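Local coordinates for protein metallo-beta-lactamase (Pseudomonas stutzeri, PDB 4ZEJ) that probably hydrolyses beta-lactam antibiotics to substituted beta-amino acids, as a class B, zinc-dependent metallo-beta-lactamase of the periplasm, at residues 6-9 / 15-18; 30-35 / 48-53; 53-58 / 86-91; 80-85 / 103-108; 131-136 / 141-146. All coordinates share one frame; numbering follows the deposited sequence.

Contact 1. Residues 6-9 / 15-18; sequences LRIE and IFLH
I8 and F16 meet across the first hairpin because I8 turns CG2 opposite its own backbone N while F16 swings CG beside its N (chi1 -64°), which sets I8 CG2 3.9 Å from F16 CB, the two side chains slanting across one another. On the same face L6 extends CD1 to 4.1 Å from H18 CB. Strands 7-9 and 15-18 run antiparallel, 151° between their directions. E9 and L17 form the hydrogen-bonded pair: E9 N gives to L17 O at 2.9 Å, and L17 N gives to E9 O at 2.7 Å. I8 and H18 form the adjoining non-hydrogen-bonded pair, where H18 CA lies 3.3 Å from R7 O in a CA-H...O contact. On the other face R7 NE reaches E9 OE1 at 2.9 Å, approaching from above the carboxylate plane, and a water donates to both E9 OE1 and L17 O. Helix 52-64 packs through L58 and W61 against the I8 face. The hairpin edge is therefore two-sided: hydrocarbon against the helix, and on the exposed face an ion pair whose carboxylate is tied through water to the partner strand's backbone.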
# COMPACT_ATOMS: atom_id res chain seq x y z
N LEU A 6 -16.43 0.74 -3.49
CA LEU A 6 -15.23 -0.08 -3.70
C LEU A 6 -15.45 -1.02 -4.87
O LEU A 6 -16.56 -1.52 -5.06
CB LEU A 6 -14.95 -0.94 -2.45
CG LEU A 6 -13.71 -1.85 -2.50
CD1 LEU A 6 -12.58 -1.40 -1.61
CD2 LEU A 6 -14.09 -3.27 -2.15
N ARG A 7 -14.40 -1.29 -5.62
CA ARG A 7 -14.42 -2.42 -6.55
C ARG A 7 -13.19 -3.29 -6.39
O ARG A 7 -12.17 -2.86 -5.84
CB ARG A 7 -14.62 -1.96 -7.99
CG ARG A 7 -13.52 -1.08 -8.49
CD ARG A 7 -13.79 -0.69 -9.93
NE ARG A 7 -12.63 -0.09 -10.54
CZ ARG A 7 -12.28 1.20 -10.45
NH1 ARG A 7 -12.99 2.07 -9.72
NH2 ARG A 7 -11.20 1.61 -11.09
N ILE A 8 -13.32 -4.55 -6.81
CA ILE A 8 -12.27 -5.55 -6.67
C ILE A 8 -12.09 -6.21 -8.02
O ILE A 8 -13.05 -6.70 -8.59
CB ILE A 8 -12.61 -6.60 -5.59
CG1 ILE A 8 -12.89 -5.92 -4.24
CG2 ILE A 8 -11.45 -7.57 -5.41
CD1 ILE A 8 -13.64 -6.79 -3.26
N GLU A 9 -10.86 -6.20 -8.52
CA GLU A 9 -10.57 -6.71 -9.86
C GLU A 9 -9.33 -7.59 -9.83
O GLU A 9 -8.38 -7.31 -9.10
CB GLU A 9 -10.47 -5.51 -10.83
CG GLU A 9 -11.84 -4.88 -11.12
CD GLU A 9 -11.82 -3.47 -11.70
OE1 GLU A 9 -11.25 -2.58 -11.06
OE2 GLU A 9 -12.42 -3.24 -12.79
N ILE A 15 -4.22 -12.79 -6.98
CA ILE A 15 -3.94 -11.38 -6.66
C ILE A 15 -5.06 -10.49 -7.16
O ILE A 15 -5.36 -10.46 -8.36
CB ILE A 15 -2.59 -10.90 -7.25
CG1 ILE A 15 -1.43 -11.81 -6.80
CG2 ILE A 15 -2.33 -9.43 -6.89
CD1 ILE A 15 -1.09 -11.78 -5.32
N PHE A 16 -5.66 -9.74 -6.24
CA PHE A 16 -6.77 -8.85 -6.56
C PHE A 16 -6.44 -7.43 -6.15
O PHE A 16 -5.89 -7.20 -5.07
CB PHE A 16 -8.04 -9.33 -5.86
CG PHE A 16 -8.50 -10.68 -6.33
CD1 PHE A 16 -9.45 -10.79 -7.33
CD2 PHE A 16 -7.93 -11.84 -5.81
CE1 PHE A 16 -9.87 -12.04 -7.78
CE2 PHE A 16 -8.32 -13.10 -6.26
CZ PHE A 16 -9.30 -13.20 -7.25
N LEU A 17 -6.80 -6.49 -7.02
CA LEU A 17 -6.63 -5.06 -6.78
C LEU A 17 -7.94 -4.51 -6.27
O LEU A 17 -8.99 -4.74 -6.88
CB LEU A 17 -6.28 -4.37 -8.09
CG LEU A 17 -6.07 -2.86 -8.03
CD1 LEU A 17 -4.73 -2.56 -7.40
CD2 LEU A 17 -6.15 -2.29 -9.45
N HIS A 18 -7.91 -3.83 -5.12
CA HIS A 18 -9.07 -3.10 -4.65
C HIS A 18 -8.87 -1.60 -4.86
O HIS A 18 -7.79 -1.07 -4.59
CB HIS A 18 -9.49 -3.48 -3.21
CG HIS A 18 -8.52 -3.12 -2.12
ND1 HIS A 18 -8.42 -1.85 -1.60
CD2 HIS A 18 -7.70 -3.90 -1.37
CE1 HIS A 18 -7.55 -1.85 -0.61
NE2 HIS A 18 -7.11 -3.08 -0.44
O HOH W 1 -9.90 -2.48 -8.68

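Contact 2. Residues 30-35 / 48-53; sequences VSSNGL and TPWSDR
W50 brings the benzene part of its indole up to V30 and S32, joining a strand of the N-terminal sheet of the metallo-beta-lactamase alpha-beta/beta-alpha fold to the loop that leads into helix 52-64. V30 CG1 comes to the ring edge, in its plane, 3.7 Å from W50 CZ3. The backbone oxygen of V30 is also close, 3.5 Å from the same W50 CZ3. S32 puts CB 3.5 Å from W50 CE3. A chi1 of -151° carries the W50 ring away from its own backbone N and across to the strand, while CG1 of V30, also opposite its backbone N, slants over to meet it.

Around this first shell, S22 and V24 of strand 15-24 touch the indole, as do E79 and D80 of helix 79-82. W50 N is held by S20 OG. The W50 and D80 side chains are about 4 Å apart at their nearest atoms, so the tryptophan packs beside a zinc ligand; V30 and S32 touch H199, another ligand of that zinc. S31 O accepts from H199 ND1, a second-shell bond from the strand that should help orient the imidazole. Beyond W50, S51 is the N-cap of the helix, its OG taking the N-H of D54. T48 OG1 donates to P49 O at 2.8 Å and accepts from G84 N, linking this loop to the turn after helix 79-82. Between strand and loop, a water lies 2.7 Å from S32 OG and 3.1 Å from T48 O.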
# COMPACT_ATOMS: atom_id res chain seq x y z
N VAL A 30 -10.24 11.21 -5.47
CA VAL A 30 -8.96 10.52 -5.64
C VAL A 30 -9.18 9.02 -5.51
O VAL A 30 -9.79 8.55 -4.53
CB VAL A 30 -7.90 11.03 -4.63
CG1 VAL A 30 -6.58 10.25 -4.75
CG2 VAL A 30 -7.65 12.51 -4.85
N SER A 31 -8.70 8.27 -6.50
CA SER A 31 -8.71 6.81 -6.46
C SER A 31 -7.46 6.31 -5.72
O SER A 31 -6.40 6.93 -5.78
CB SER A 31 -8.76 6.22 -7.87
OG SER A 31 -7.61 6.58 -8.59
N SER A 32 -7.60 5.19 -5.03
CA SER A 32 -6.55 4.64 -4.19
C SER A 32 -6.55 3.12 -4.32
O SER A 32 -7.63 2.51 -4.34
CB SER A 32 -6.82 5.02 -2.74
OG SER A 32 -5.77 4.61 -1.92
N ASN A 33 -5.35 2.52 -4.40
CA ASN A 33 -5.16 1.09 -4.64
C ASN A 33 -4.64 0.33 -3.44
O ASN A 33 -3.76 0.82 -2.72
CB ASN A 33 -4.13 0.87 -5.75
CG ASN A 33 -4.49 1.59 -7.03
OD1 ASN A 33 -5.66 1.85 -7.31
ND2 ASN A 33 -3.48 1.91 -7.83
N GLY A 34 -5.15 -0.88 -3.25
CA GLY A 34 -4.56 -1.85 -2.35
C GLY A 34 -4.76 -3.23 -2.95
O GLY A 34 -5.28 -3.35 -4.07
N LEU A 35 -4.34 -4.27 -2.23
CA LEU A 35 -4.44 -5.64 -2.73
C LEU A 35 -5.13 -6.56 -1.76
O LEU A 35 -5.14 -6.31 -0.54
CB LEU A 35 -3.07 -6.25 -3.01
CG LEU A 35 -2.11 -5.62 -3.99
CD1 LEU A 35 -0.80 -6.40 -4.02
CD2 LEU A 35 -2.77 -5.56 -5.36
N THR A 48 -5.65 -0.72 3.53
CA THR A 48 -7.08 -0.71 3.68
C THR A 48 -7.70 0.19 2.62
O THR A 48 -7.03 1.08 2.08
CB THR A 48 -7.56 -0.25 5.06
OG1 THR A 48 -7.40 1.17 5.21
CG2 THR A 48 -6.83 -0.97 6.18
N PRO A 49 -8.99 -0.03 2.32
CA PRO A 49 -9.74 1.00 1.61
C PRO A 49 -9.79 2.29 2.40
O PRO A 49 -9.42 2.33 3.58
CB PRO A 49 -11.13 0.38 1.47
CG PRO A 49 -10.88 -1.09 1.49
CD PRO A 49 -9.79 -1.25 2.50
N TRP A 50 -10.27 3.34 1.75
CA TRP A 50 -10.20 4.69 2.27
C TRP A 50 -11.41 5.07 3.13
O TRP A 50 -11.58 6.24 3.43
CB TRP A 50 -10.03 5.66 1.10
CG TRP A 50 -9.31 6.95 1.37
CD1 TRP A 50 -9.16 7.62 2.57
CD2 TRP A 50 -8.66 7.75 0.39
NE1 TRP A 50 -8.45 8.78 2.38
CE2 TRP A 50 -8.13 8.89 1.05
CE3 TRP A 50 -8.48 7.63 -1.00
CZ2 TRP A 50 -7.44 9.88 0.38
CZ3 TRP A 50 -7.80 8.62 -1.67
CH2 TRP A 50 -7.28 9.74 -0.98
N SER A 51 -12.24 4.10 3.51
CA SER A 51 -13.37 4.33 4.41
C SER A 51 -13.80 3.05 5.11
O SER A 51 -13.48 1.94 4.67
CB SER A 51 -14.58 4.86 3.63
OG SER A 51 -15.14 3.84 2.81
N ASP A 52 -14.55 3.22 6.19
CA ASP A 52 -15.16 2.07 6.89
C ASP A 52 -16.12 1.27 6.04
O ASP A 52 -16.09 0.03 6.07
CB ASP A 52 -15.90 2.54 8.13
CG ASP A 52 -14.99 2.73 9.29
OD1 ASP A 52 -15.49 2.78 10.42
OD2 ASP A 52 -13.77 2.80 9.06
N ARG A 53 -16.98 1.97 5.31
CA ARG A 53 -17.93 1.36 4.40
C ARG A 53 -17.21 0.42 3.44
O ARG A 53 -17.61 -0.73 3.27
CB ARG A 53 -18.66 2.46 3.59
CG ARG A 53 -19.78 1.98 2.66
CD ARG A 53 -20.13 3.09 1.67
NE ARG A 53 -21.22 2.74 0.75
CZ ARG A 53 -22.53 2.98 0.94
NH1 ARG A 53 -22.99 3.57 2.05
NH2 ARG A 53 -23.40 2.61 0.01
O HOH W 2 -7.13 2.95 -0.35

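Contact 3. Residues 53-58 / 86-91; sequences RDTETL and KWLNDQ
Two helices of the N-terminal half of the alpha-beta/beta-alpha fold meet here through W87: helix 53-58 and helix 86-90 are inclined at 50°, their axes 10.2 Å apart at closest approach. The W87 indole stands between them. On one face it takes E56, whose CA lies 4.1 Å from the centroid of the six-membered ring in a CH-pi contact, only 22° off the ring normal. E56 CB sits over the same face nearer the rim, 3.6 Å from W87 CZ2. With CG opposite the backbone N (chi1 -177°) and the chain extended beyond it, the glutamate runs across the indole at about a right angle and brings OE1 to 3.5 Å from W87 NE1. Q91 NE2 lies over the centre of the opposite face, 3.4 Å above the plane, and bonds weakly to W87 O, so the indole is sandwiched between a neighbouring helix and its own helix end. T55 adds CG2 at 3.9 Å from W87 CE3 and 4.0 Å from L88 CD2, its methyl filling the angle between the two side chains; its hydroxyl bonds back to S51 O. D52 and V59 of helix 52-64 also touch W87, and V59 reaches L88, extending the interface along that helix. L88 further packs on I93, ahead of strand 95-98, while P49 lies against T55 and L58 on the side leading to strand 15-24.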
# COMPACT_ATOMS: atom_id res chain seq x y z
N ARG A 53 -16.98 1.97 5.31
CA ARG A 53 -17.93 1.36 4.40
C ARG A 53 -17.21 0.42 3.44
O ARG A 53 -17.61 -0.73 3.27
CB ARG A 53 -18.66 2.46 3.59
CG ARG A 53 -19.78 1.98 2.66
CD ARG A 53 -20.13 3.09 1.67
NE ARG A 53 -21.22 2.74 0.75
CZ ARG A 53 -22.53 2.98 0.94
NH1 ARG A 53 -22.99 3.57 2.05
NH2 ARG A 53 -23.40 2.61 0.01
N ASP A 54 -16.14 0.91 2.83
CA ASP A 54 -15.42 0.12 1.83
C ASP A 54 -14.59 -1.00 2.46
O ASP A 54 -14.44 -2.07 1.86
CB ASP A 54 -14.56 1.02 0.95
CG ASP A 54 -15.39 1.88 0.01
OD1 ASP A 54 -14.85 2.86 -0.51
OD2 ASP A 54 -16.58 1.58 -0.22
N THR A 55 -14.06 -0.78 3.66
CA THR A 55 -13.35 -1.82 4.40
C THR A 55 -14.32 -2.97 4.71
O THR A 55 -14.00 -4.12 4.49
CB THR A 55 -12.70 -1.26 5.68
OG1 THR A 55 -11.72 -0.28 5.30
CG2 THR A 55 -12.01 -2.35 6.49
N GLU A 56 -15.53 -2.63 5.16
CA GLU A 56 -16.56 -3.66 5.39
C GLU A 56 -16.91 -4.44 4.12
O GLU A 56 -17.00 -5.67 4.15
CB GLU A 56 -17.81 -3.04 6.01
CG GLU A 56 -18.87 -4.08 6.34
CD GLU A 56 -19.95 -3.62 7.31
OE1 GLU A 56 -19.78 -2.63 8.05
OE2 GLU A 56 -20.99 -4.31 7.37
N THR A 57 -17.09 -3.74 3.00
CA THR A 57 -17.38 -4.39 1.72
C THR A 57 -16.29 -5.39 1.32
O THR A 57 -16.60 -6.52 0.94
CB THR A 57 -17.57 -3.36 0.61
OG1 THR A 57 -18.64 -2.49 0.99
CG2 THR A 57 -17.92 -4.03 -0.72
N LEU A 58 -15.04 -4.96 1.42
CA LEU A 58 -13.89 -5.79 1.10
C LEU A 58 -13.83 -7.04 1.98
O LEU A 58 -13.63 -8.15 1.46
CB LEU A 58 -12.60 -4.98 1.29
CG LEU A 58 -11.29 -5.73 1.01
CD1 LEU A 58 -11.24 -6.10 -0.46
CD2 LEU A 58 -10.08 -4.91 1.43
N LYS A 86 -9.08 0.83 12.38
CA LYS A 86 -9.98 0.80 13.54
C LYS A 86 -11.11 -0.22 13.34
O LYS A 86 -11.38 -1.04 14.24
CB LYS A 86 -10.54 2.20 13.82
CG LYS A 86 -11.55 2.24 14.94
CD LYS A 86 -11.88 3.67 15.30
CE LYS A 86 -13.02 3.73 16.29
NZ LYS A 86 -12.69 3.04 17.56
N TRP A 87 -11.74 -0.18 12.17
CA TRP A 87 -12.80 -1.14 11.82
C TRP A 87 -12.30 -2.57 11.93
O TRP A 87 -12.98 -3.41 12.54
CB TRP A 87 -13.36 -0.87 10.42
CG TRP A 87 -14.66 -1.59 10.13
CD1 TRP A 87 -15.92 -1.08 10.24
CD2 TRP A 87 -14.81 -2.95 9.70
NE1 TRP A 87 -16.85 -2.04 9.91
CE2 TRP A 87 -16.20 -3.19 9.56
CE3 TRP A 87 -13.92 -3.99 9.41
CZ2 TRP A 87 -16.70 -4.42 9.15
CZ3 TRP A 87 -14.42 -5.21 9.00
CH2 TRP A 87 -15.80 -5.41 8.87
N LEU A 88 -11.12 -2.84 11.38
CA LEU A 88 -10.53 -4.18 11.44
C LEU A 88 -10.25 -4.59 12.88
O LEU A 88 -10.60 -5.71 13.29
CB LEU A 88 -9.25 -4.26 10.59
CG LEU A 88 -9.48 -4.12 9.07
CD1 LEU A 88 -8.18 -3.87 8.32
CD2 LEU A 88 -10.19 -5.32 8.47
N ASN A 89 -9.63 -3.69 13.65
CA ASN A 89 -9.37 -3.93 15.08
C ASN A 89 -10.65 -4.30 15.84
O ASN A 89 -10.67 -5.29 16.58
CB ASN A 89 -8.70 -2.72 15.77
CG ASN A 89 -7.26 -2.49 15.30
OD1 ASN A 89 -6.63 -3.36 14.70
ND2 ASN A 89 -6.74 -1.29 15.57
N ASP A 90 -11.71 -3.52 15.62
CA ASP A 90 -13.00 -3.73 16.30
C ASP A 90 -13.68 -5.05 15.92
O ASP A 90 -14.44 -5.61 16.72
CB ASP A 90 -13.96 -2.55 16.04
CG ASP A 90 -13.51 -1.26 16.72
OD1 ASP A 90 -12.65 -1.29 17.62
OD2 ASP A 90 -14.04 -0.19 16.35
N GLN A 91 -13.40 -5.55 14.72
CA GLN A 91 -13.93 -6.83 14.25
C GLN A 91 -12.96 -8.01 14.52
O GLN A 91 -13.20 -9.13 14.05
CB GLN A 91 -14.29 -6.71 12.75
CG GLN A 91 -15.75 -6.35 12.46
CD GLN A 91 -16.28 -5.17 13.25
OE1 GLN A 91 -17.10 -5.34 14.14
NE2 GLN A 91 -15.83 -3.96 12.91

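Contact 4. Residues 80-85 / 103-108; sequences DRTAGI and HLLKEN. With ZN (zinc ion), chain C.
T82 and L105 are the closest residues of two backbones that stay well apart, their CA atoms 8.9 Å from one another. In the first segment T82 to I85 form a type I turn, closed by I85 N to T82 O at 3.0 Å; the second is the last part of helix 99-107, with N108 the first residue to leave it. Side chains alone bridge the gap. T82 and L105 reach toward each other tip to tip, T82 OG1 lying 3.9 Å from L105 CD2. That hydroxyl, set between backbone N and carbonyl carbon (chi1 59°), is bonded to W77 O. The other branch of the leucine, CD1, faces I85 CD1 at 4.3 Å, so L105 straddles both ends of the turn.

N108 closes its helix by folding ND2 back onto L104 O, 2.9 Å away, in the plane of its amide; N108 N reaches that oxygen from the opposite face of the carbonyl. At the far end of the first segment, D80 OD2 binds zinc at 2.0 Å and also accepts from R81 NH2 at 3.0 Å, which comes from above the carboxylate plane. The R81 chain, bent at chi2 and chi3, curls back to its neighbour, and NH1 pairs with D47 and N33 O. Zinc and R81 NH2 thus both engage D80 OD2, making R81 a second-shell partner that positions the ligand. H199 and C157 complete the protein ligands of this zinc, the Asp-Cys-His site of class B1 metallo-beta-lactamases, and D80 lies in their His-X-His-X-Asp motif.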
# COMPACT_ATOMS: atom_id res chain seq x y z
N ASP A 80 -5.38 7.09 3.34
CA ASP A 80 -5.63 6.21 2.18
C ASP A 80 -5.03 4.80 2.34
O ASP A 80 -5.41 3.90 1.61
CB ASP A 80 -5.20 6.84 0.84
CG ASP A 80 -3.72 7.11 0.74
OD1 ASP A 80 -3.14 7.61 1.70
OD2 ASP A 80 -3.13 6.85 -0.32
N ARG A 81 -4.12 4.61 3.30
CA ARG A 81 -3.55 3.29 3.62
C ARG A 81 -4.11 2.63 4.90
O ARG A 81 -4.00 1.41 5.06
CB ARG A 81 -2.04 3.43 3.85
CG ARG A 81 -1.23 4.20 2.82
CD ARG A 81 -1.13 3.47 1.49
NE ARG A 81 -2.03 4.02 0.51
CZ ARG A 81 -2.42 3.42 -0.61
NH1 ARG A 81 -2.03 2.18 -0.95
NH2 ARG A 81 -3.24 4.08 -1.42
N THR A 82 -4.61 3.44 5.82
CA THR A 82 -4.90 3.06 7.20
C THR A 82 -6.33 3.35 7.67
O THR A 82 -6.67 2.99 8.79
CB THR A 82 -3.96 3.80 8.18
OG1 THR A 82 -4.14 5.22 8.02
CG2 THR A 82 -2.52 3.41 7.96
N ALA A 83 -7.18 3.95 6.83
CA ALA A 83 -8.54 4.35 7.25
C ALA A 83 -9.33 3.22 7.92
O ALA A 83 -10.08 3.47 8.87
CB ALA A 83 -9.35 4.89 6.06
N GLY A 84 -9.17 2.00 7.43
CA GLY A 84 -9.91 0.85 7.95
C GLY A 84 -9.30 0.10 9.12
O GLY A 84 -9.88 -0.91 9.57
N ILE A 85 -8.17 0.55 9.65
CA ILE A 85 -7.51 -0.15 10.76
C ILE A 85 -8.42 -0.26 12.00
O ILE A 85 -8.49 -1.33 12.61
CB ILE A 85 -6.13 0.48 11.13
CG1 ILE A 85 -5.10 0.11 10.05
CG2 ILE A 85 -5.65 0.00 12.50
CD1 ILE A 85 -3.71 0.68 10.27
N HIS A 103 4.12 4.70 15.16
CA HIS A 103 4.51 5.93 15.88
C HIS A 103 3.83 7.16 15.29
O HIS A 103 3.30 8.00 16.02
CB HIS A 103 6.04 6.12 15.85
CG HIS A 103 6.50 7.37 16.53
ND1 HIS A 103 6.53 7.50 17.90
CD2 HIS A 103 6.97 8.55 16.04
CE1 HIS A 103 6.98 8.70 18.23
NE2 HIS A 103 7.25 9.36 17.11
N LEU A 104 3.84 7.26 13.97
CA LEU A 104 3.19 8.38 13.28
C LEU A 104 1.67 8.37 13.43
O LEU A 104 1.08 9.44 13.55
CB LEU A 104 3.60 8.42 11.80
CG LEU A 104 5.04 8.90 11.58
CD1 LEU A 104 5.55 8.51 10.20
CD2 LEU A 104 5.16 10.41 11.78
N LEU A 105 1.05 7.19 13.44
CA LEU A 105 -0.39 7.11 13.70
C LEU A 105 -0.71 7.67 15.10
O LEU A 105 -1.57 8.54 15.25
CB LEU A 105 -0.91 5.68 13.56
CG LEU A 105 -0.96 5.18 12.10
CD1 LEU A 105 -1.15 3.67 12.09
CD2 LEU A 105 -2.06 5.89 11.31
N LYS A 106 0.02 7.20 16.11
CA LYS A 106 -0.20 7.66 17.49
C LYS A 106 0.01 9.18 17.65
O LYS A 106 -0.84 9.86 18.24
CB LYS A 106 0.67 6.87 18.46
CG LYS A 106 0.24 5.42 18.60
CD LYS A 106 1.12 4.66 19.59
CE LYS A 106 1.52 3.29 19.04
NZ LYS A 106 2.18 2.47 20.09
N GLU A 107 1.11 9.68 17.10
CA GLU A 107 1.44 11.12 17.12
C GLU A 107 0.32 11.98 16.53
O GLU A 107 0.08 13.08 17.02
CB GLU A 107 2.76 11.36 16.36
CG GLU A 107 3.20 12.82 16.20
CD GLU A 107 3.44 13.54 17.52
OE1 GLU A 107 3.90 12.88 18.48
OE2 GLU A 107 3.17 14.76 17.62
N ASN A 108 -0.36 11.47 15.51
CA ASN A 108 -1.48 12.15 14.87
C ASN A 108 -2.88 11.70 15.35
O ASN A 108 -3.89 11.92 14.66
CB ASN A 108 -1.33 12.00 13.35
CG ASN A 108 -0.16 12.79 12.80
OD1 ASN A 108 -0.32 13.96 12.49
ND2 ASN A 108 1.01 12.17 12.68
ZN ZN C . -1.47 7.55 -1.26

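Contact 5. Residues 131-136 / 141-146; sequences VFYPGG and DNVVVW
V131 and V143 pack branch to branch at the close-fitting end of the second-sheet hairpin, V131 CG1 3.7 Å from V143 CG2, the two side chains slanting across each other. Here the backbones are in regular antiparallel pairing: F132 N gives to V144 O at 3.0 Å and V144 N to F132 O at 2.9 Å. On the other face F132 and V144 lie side by side, V144 CG2 at the phenyl edge near its plane, 4.1 Å from F132 CD2, while the end of the ring leads away from the partner strand.

The regular ladder ends after F132 and V144; Y133 and V143 stay close, and the chains widen only by G136 and N142. Y133, its CG opposite the backbone N (chi1 -179°), lays its ring edge on the opposing loop, with N142 O 3.2 Å from Y133 CD1 and near the ring plane. G135 N stands over the centre of one ring face, and the tyrosine hydroxyl bonds to I140 O. P134 CD also approaches N142 O, at 3.5 Å. N142 ND2 to G135 O is a weak bond, 3.0 Å and bent to 131°. At G135 (phi 120°) a side chain would run into the carbonyl oxygen of P134.

D141 is turned away from the hairpin, held by T139 and T101, and touches H76, a zinc ligand. At the loop end of the hairpin N142 O is thus buried beside ring and proline carbons with no polar partner, while the side chain of the same residue is held by T139 N and, weakly, by G135 O.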
# COMPACT_ATOMS: atom_id res chain seq x y z
N VAL A 131 8.05 -7.37 3.47
CA VAL A 131 7.95 -5.92 3.68
C VAL A 131 9.37 -5.36 3.74
O VAL A 131 10.21 -5.89 4.47
CB VAL A 131 7.19 -5.60 4.98
CG1 VAL A 131 7.05 -4.09 5.19
CG2 VAL A 131 5.82 -6.26 4.96
N PHE A 132 9.64 -4.33 2.95
CA PHE A 132 10.98 -3.76 2.82
C PHE A 132 10.92 -2.24 2.88
O PHE A 132 10.06 -1.63 2.24
CB PHE A 132 11.60 -4.20 1.50
CG PHE A 132 12.94 -3.58 1.21
CD1 PHE A 132 14.08 -3.99 1.90
CD2 PHE A 132 13.06 -2.61 0.22
CE1 PHE A 132 15.31 -3.43 1.62
CE2 PHE A 132 14.29 -2.04 -0.06
CZ PHE A 132 15.42 -2.46 0.64
N TYR A 133 11.83 -1.65 3.64
CA TYR A 133 11.98 -0.21 3.72
C TYR A 133 13.10 0.21 2.76
O TYR A 133 14.26 -0.11 2.99
CB TYR A 133 12.35 0.20 5.15
CG TYR A 133 12.51 1.68 5.33
CD1 TYR A 133 11.43 2.53 5.11
CD2 TYR A 133 13.72 2.24 5.71
CE1 TYR A 133 11.56 3.90 5.26
CE2 TYR A 133 13.86 3.61 5.87
CZ TYR A 133 12.78 4.43 5.66
OH TYR A 133 12.91 5.80 5.82
N PRO A 134 12.75 0.95 1.67
CA PRO A 134 13.74 1.39 0.69
C PRO A 134 14.46 2.67 1.06
O PRO A 134 15.47 3.02 0.43
CB PRO A 134 12.87 1.63 -0.55
CG PRO A 134 11.60 2.16 0.02
CD PRO A 134 11.40 1.39 1.30
N GLY A 135 13.96 3.38 2.08
CA GLY A 135 14.44 4.70 2.44
C GLY A 135 13.30 5.70 2.33
O GLY A 135 12.21 5.36 1.83
N GLY A 136 13.54 6.93 2.77
CA GLY A 136 12.55 7.99 2.69
C GLY A 136 12.14 8.30 1.25
O GLY A 136 12.94 8.17 0.31
N ASP A 141 8.19 6.96 6.55
CA ASP A 141 7.84 5.58 6.95
C ASP A 141 7.50 4.63 5.79
O ASP A 141 7.30 3.44 6.01
CB ASP A 141 6.70 5.57 7.98
CG ASP A 141 5.39 6.09 7.43
OD1 ASP A 141 4.32 5.54 7.78
OD2 ASP A 141 5.43 7.07 6.65
N ASN A 142 7.43 5.13 4.56
CA ASN A 142 6.94 4.31 3.45
C ASN A 142 7.69 2.98 3.24
O ASN A 142 8.91 2.95 3.26
CB ASN A 142 6.74 5.10 2.13
CG ASN A 142 8.00 5.81 1.60
OD1 ASN A 142 7.84 6.76 0.83
ND2 ASN A 142 9.20 5.36 1.93
N VAL A 143 6.94 1.90 3.06
CA VAL A 143 7.51 0.59 2.78
C VAL A 143 6.86 0.03 1.53
O VAL A 143 5.73 0.43 1.16
CB VAL A 143 7.36 -0.41 3.95
CG1 VAL A 143 8.14 0.08 5.16
CG2 VAL A 143 5.89 -0.64 4.33
N VAL A 144 7.56 -0.91 0.91
CA VAL A 144 7.05 -1.63 -0.25
C VAL A 144 6.82 -3.09 0.16
O VAL A 144 7.38 -3.56 1.16
CB VAL A 144 7.97 -1.49 -1.49
CG1 VAL A 144 8.15 -0.02 -1.85
CG2 VAL A 144 9.31 -2.17 -1.29
N VAL A 145 5.96 -3.77 -0.60
CA VAL A 145 5.55 -5.15 -0.33
C VAL A 145 5.86 -5.97 -1.57
O VAL A 145 5.36 -5.66 -2.66
CB VAL A 145 4.05 -5.25 0.08
CG1 VAL A 145 3.58 -6.70 0.20
CG2 VAL A 145 3.82 -4.52 1.37
N TRP A 146 6.71 -6.98 -1.39
CA TRP A 146 7.13 -7.88 -2.45
C TRP A 146 6.42 -9.20 -2.25
O TRP A 146 6.34 -9.72 -1.12
CB TRP A 146 8.65 -8.05 -2.42
CG TRP A 146 9.24 -9.10 -3.34
CD1 TRP A 146 9.90 -10.22 -2.96
CD2 TRP A 146 9.22 -9.11 -4.78
NE1 TRP A 146 10.31 -10.94 -4.07
CE2 TRP A 146 9.90 -10.28 -5.20
CE3 TRP A 146 8.70 -8.25 -5.75
CZ2 TRP A 146 10.08 -10.61 -6.55
CZ3 TRP A 146 8.87 -8.58 -7.10
CH2 TRP A 146 9.56 -9.74 -7.48

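Overall arrangement
From the N terminus, contact 1 closes the first hairpin, strands 7-12 and 15-24. Contact 2 follows in series, closing the loop from strand 30-39 to the start of helix 52-64; it meets contact 1 in the same sheet, where H18 N pairs with G34 O. Contact 3 shares R53 with contact 2 and joins helix 52-64 to helix 85-90. Contact 4 crosses contact 3, its segments alternating with those of 53-58 / 86-91, and links the segment after the zinc ligand D80 to helix 99-107. Contact 5 closes the hairpin of the second sheet, across the chain's centre from contacts 1 to 3, and touches contact 4 where L104 meets D141.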